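Local coordinates for Aureochrome1-like protein (Ochromonas danica, PDB 6I20) that binds flavin mononucleotide in a light-oxygen-voltage (LOV) domain and probably senses blue light as part of a transcription factor, at residues Asp78-Leu83 / Trp94-Ala100. Coordinates in Å, arbitrary orientation, origin at the centre of the assembly. Residues are numbered along the deposited sequence.
With FMN (flavin mononucleotide), chain E.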
loop_
_atom_site.group_PDB
_atom_site.type_symbol
_atom_site.label_atom_id
_atom_site.label_comp_id
_atom_site.label_asym_id
_atom_site.label_seq_id
_atom_site.Cartn_x
_atom_site.Cartn_y
_atom_site.Cartn_z
ATOM N N ASP A 78 11.198 -2.894 5.605
ATOM C CA ASP A 78 9.775 -3.318 5.560
ATOM C C ASP A 78 9.047 -2.614 6.696
ATOM O O ASP A 78 9.597 -2.521 7.829
ATOM C CB ASP A 78 9.536 -4.804 5.874
ATOM C CG ASP A 78 9.976 -5.770 4.793
ATOM O OD1 ASP A 78 10.455 -5.364 3.730
ATOM O OD2 ASP A 78 9.793 -6.980 5.044
ATOM N N THR A 79 7.766 -2.339 6.499
ATOM C CA THR A 79 7.102 -1.443 7.413
ATOM C C THR A 79 5.612 -1.751 7.523
ATOM O O THR A 79 4.978 -2.085 6.523
ATOM C CB THR A 79 7.343 -0.013 6.888
ATOM O OG1 THR A 79 8.759 0.199 6.799
ATOM C CG2 THR A 79 6.753 0.993 7.814
ATOM N N THR A 80 5.074 -1.641 8.741
ATOM C CA THR A 80 3.658 -1.784 9.000
ATOM C C THR A 80 3.189 -0.479 9.648
ATOM O O THR A 80 3.768 -0.036 10.652
ATOM C CB THR A 80 3.384 -2.909 10.007
ATOM O OG1 THR A 80 4.013 -4.104 9.565
ATOM C CG2 THR A 80 1.899 -3.166 10.163
ATOM N N VAL A 81 2.123 0.082 9.108
ATOM C CA VAL A 81 1.462 1.247 9.754
ATOM C C VAL A 81 -0.038 1.007 9.741
ATOM O O VAL A 81 -0.566 0.205 8.930
ATOM C CB VAL A 81 1.747 2.629 9.101
ATOM C CG1 VAL A 81 3.218 2.983 9.153
ATOM C CG2 VAL A 81 1.189 2.684 7.702
ATOM N N VAL A 82 -0.730 1.691 10.626
ATOM C CA VAL A 82 -2.187 1.743 10.563
ATOM C C VAL A 82 -2.526 3.217 10.360
ATOM O O VAL A 82 -2.079 4.066 11.135
ATOM C CB VAL A 82 -2.868 1.171 11.822
ATOM C CG1 VAL A 82 -4.358 1.430 11.790
ATOM C CG2 VAL A 82 -2.614 -0.333 11.863
ATOM N N LEU A 83 -3.303 3.489 9.332
ATOM C CA LEU A 83 -3.678 4.887 9.046
ATOM C C LEU A 83 -5.038 4.953 8.405
ATOM O O LEU A 83 -5.527 4.005 7.811
ATOM C CB LEU A 83 -2.603 5.582 8.211
ATOM C CG LEU A 83 -2.601 5.401 6.701
ATOM C CD1 LEU A 83 -1.492 6.252 6.062
ATOM C CD2 LEU A 83 -2.409 3.958 6.252
ATOM N N TRP A 94 -9.951 2.345 8.235
ATOM C CA TRP A 94 -8.603 2.159 8.789
ATOM C C TRP A 94 -7.894 1.073 7.996
ATOM O O TRP A 94 -8.457 -0.003 7.778
ATOM C CB TRP A 94 -8.659 1.800 10.271
ATOM C CG TRP A 94 -9.066 2.957 11.118
ATOM C CD1 TRP A 94 -10.328 3.282 11.534
ATOM C CD2 TRP A 94 -8.213 3.995 11.574
ATOM N NE1 TRP A 94 -10.297 4.444 12.265
ATOM C CE2 TRP A 94 -9.013 4.906 12.304
ATOM C CE3 TRP A 94 -6.851 4.248 11.447
ATOM C CZ2 TRP A 94 -8.478 6.024 12.915
ATOM C CZ3 TRP A 94 -6.316 5.315 12.081
ATOM C CH2 TRP A 94 -7.124 6.196 12.809
ATOM N N ASN A 95 -6.669 1.367 7.596
ATOM C CA ASN A 95 -5.865 0.503 6.735
ATOM C C ASN A 95 -4.626 0.100 7.531
ATOM O O ASN A 95 -3.793 0.932 7.869
ATOM C CB ASN A 95 -5.471 1.312 5.489
ATOM C CG ASN A 95 -4.617 0.577 4.484
ATOM O OD1 ASN A 95 -4.257 -0.588 4.684
ATOM N ND2 ASN A 95 -4.314 1.241 3.368
ATOM N N GLN A 96 -4.483 -1.218 7.804
ATOM C CA GLN A 96 -3.197 -1.765 8.253
ATOM C C GLN A 96 -2.417 -2.089 7.016
ATOM O O GLN A 96 -2.781 -3.015 6.243
ATOM C CB GLN A 96 -3.385 -2.994 9.145
ATOM C CG GLN A 96 -2.054 -3.524 9.628
ATOM C CD GLN A 96 -2.233 -4.718 10.536
ATOM O OE1 GLN A 96 -2.797 -4.581 11.570
ATOM N NE2 GLN A 96 -1.768 -5.879 10.112
ATOM N N LEU A 97 -1.410 -1.245 6.743
ATOM C CA LEU A 97 -0.666 -1.218 5.514
ATOM C C LEU A 97 0.721 -1.792 5.733
ATOM O O LEU A 97 1.430 -1.368 6.614
ATOM C CB LEU A 97 -0.532 0.252 5.066
ATOM C CG LEU A 97 0.343 0.523 3.876
ATOM C CD1 LEU A 97 -0.154 -0.146 2.596
ATOM C CD2 LEU A 97 0.444 2.041 3.647
ATOM N N PHE A 98 1.079 -2.757 4.889
ATOM C CA PHE A 98 2.426 -3.362 4.875
ATOM C C PHE A 98 3.114 -2.965 3.583
ATOM O O PHE A 98 2.535 -3.154 2.509
ATOM C CB PHE A 98 2.246 -4.895 4.861
ATOM C CG PHE A 98 3.498 -5.682 4.528
ATOM C CD1 PHE A 98 4.644 -5.528 5.277
ATOM C CD2 PHE A 98 3.509 -6.573 3.482
ATOM C CE1 PHE A 98 5.779 -6.294 4.986
ATOM C CE2 PHE A 98 4.626 -7.331 3.211
ATOM C CZ PHE A 98 5.759 -7.169 3.935
ATOM N N ILE A 99 4.341 -2.451 3.684
ATOM C CA ILE A 99 5.107 -2.118 2.481
ATOM C C ILE A 99 6.464 -2.786 2.583
ATOM O O ILE A 99 7.122 -2.761 3.621
ATOM C CB ILE A 99 5.231 -0.587 2.247
ATOM C CG1 ILE A 99 3.846 0.036 2.170
ATOM C CG2 ILE A 99 5.989 -0.272 0.963
ATOM C CD1 ILE A 99 3.861 1.569 2.201
ATOM N N ALA A 100 6.844 -3.426 1.482
ATOM C CA ALA A 100 8.108 -4.166 1.416
ATOM C C ALA A 100 8.776 -3.987 0.061
ATOM O O ALA A 100 8.128 -3.902 -0.967
ATOM C CB ALA A 100 7.878 -5.649 1.635
HETATM N N1 FMN E . -0.404 5.153 1.390
HETATM C C2 FMN E . -1.664 5.009 1.853
HETATM O O2 FMN E . -2.164 5.952 2.508
HETATM N N3 FMN E . -2.418 3.905 1.629
HETATM C C4 FMN E . -1.939 2.833 0.929
HETATM O O4 FMN E . -2.645 1.797 0.802
HETATM C C4A FMN E . -0.627 2.946 0.387
HETATM N N5 FMN E . -0.096 1.916 -0.345
HETATM C C5A FMN E . 1.187 2.037 -0.764
HETATM C C6 FMN E . 1.782 0.991 -1.502
HETATM C C7 FMN E . 3.061 1.060 -1.945
HETATM C C7M FMN E . 3.691 -0.119 -2.721
HETATM C C8 FMN E . 3.864 2.222 -1.679
HETATM C C8M FMN E . 5.280 2.305 -2.149
HETATM C C9 FMN E . 3.309 3.256 -0.966
HETATM C C9A FMN E . 2.011 3.199 -0.477
HETATM N N10 FMN E . 1.421 4.294 0.204
HETATM C C10 FMN E . 0.152 4.143 0.684
HETATM C "C1'" FMN E . 2.215 5.449 0.608
HETATM C "C2'" FMN E . 2.269 6.609 -0.391
HETATM O "O2'" FMN E . 2.280 6.065 -1.720
HETATM C "C3'" FMN E . 3.542 7.409 -0.165
HETATM O "O3'" FMN E . 4.711 6.574 -0.225
HETATM C "C4'" FMN E . 3.578 8.194 1.127
HETATM O "O4'" FMN E . 2.385 8.994 1.193
HETATM C "C5'" FMN E . 4.816 9.153 1.157
HETATM O "O5'" FMN E . 5.050 9.723 -0.174
HETATM P P FMN E . 5.822 11.138 -0.232
HETATM O O1P FMN E . 5.855 11.533 -1.657
HETATM O O2P FMN E . 5.054 12.065 0.615
HETATM O O3P FMN E . 7.191 10.816 0.352
#
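Leu83, Leu97 and Val81 form the apolar centre: Leu83 CD2 lies 4.3 Å from Leu97 CD2, and Val81 CG2 4.0 Å from Leu97 CB. These side chains share a sheet face with Ile99 and Asn95, and that face meets the flavin: Leu97 CD2 is 3.5 Å from FMN C4A, Ile99 CD1 3.6 Å from FMN C9, and Asn95 ND2 gives FMN O4 a weak hydrogen bond (3.1 Å, 128°) and another to Asn85 OD1, which also hydrogen-bonds FMN. On the other face, Val82 CG1 approaches Trp94 CE3 at 3.8 Å, beside helix 121-130. In the five-stranded antiparallel PAS sheet, 92-103 lies between its hairpin partner, edge strand 79-86, and strand 109-119. The 165° axis angle shows the antiparallel course; the hydrogen-bonded pairs Thr79-Ile99, Val81-Leu97 and Leu83-Asn95 set the register, with Thr80-Phe98 and Val82-Gln96 non-hydrogen-bonded between them. Outward, Gln96 OE1 is hydrogen-bonded to Tyr123 OH, and exposed Asp78 places OD1 3.3 Å from Ala100 CB and OD2 4.1 Å from Phe98 CE1, at the ring edge.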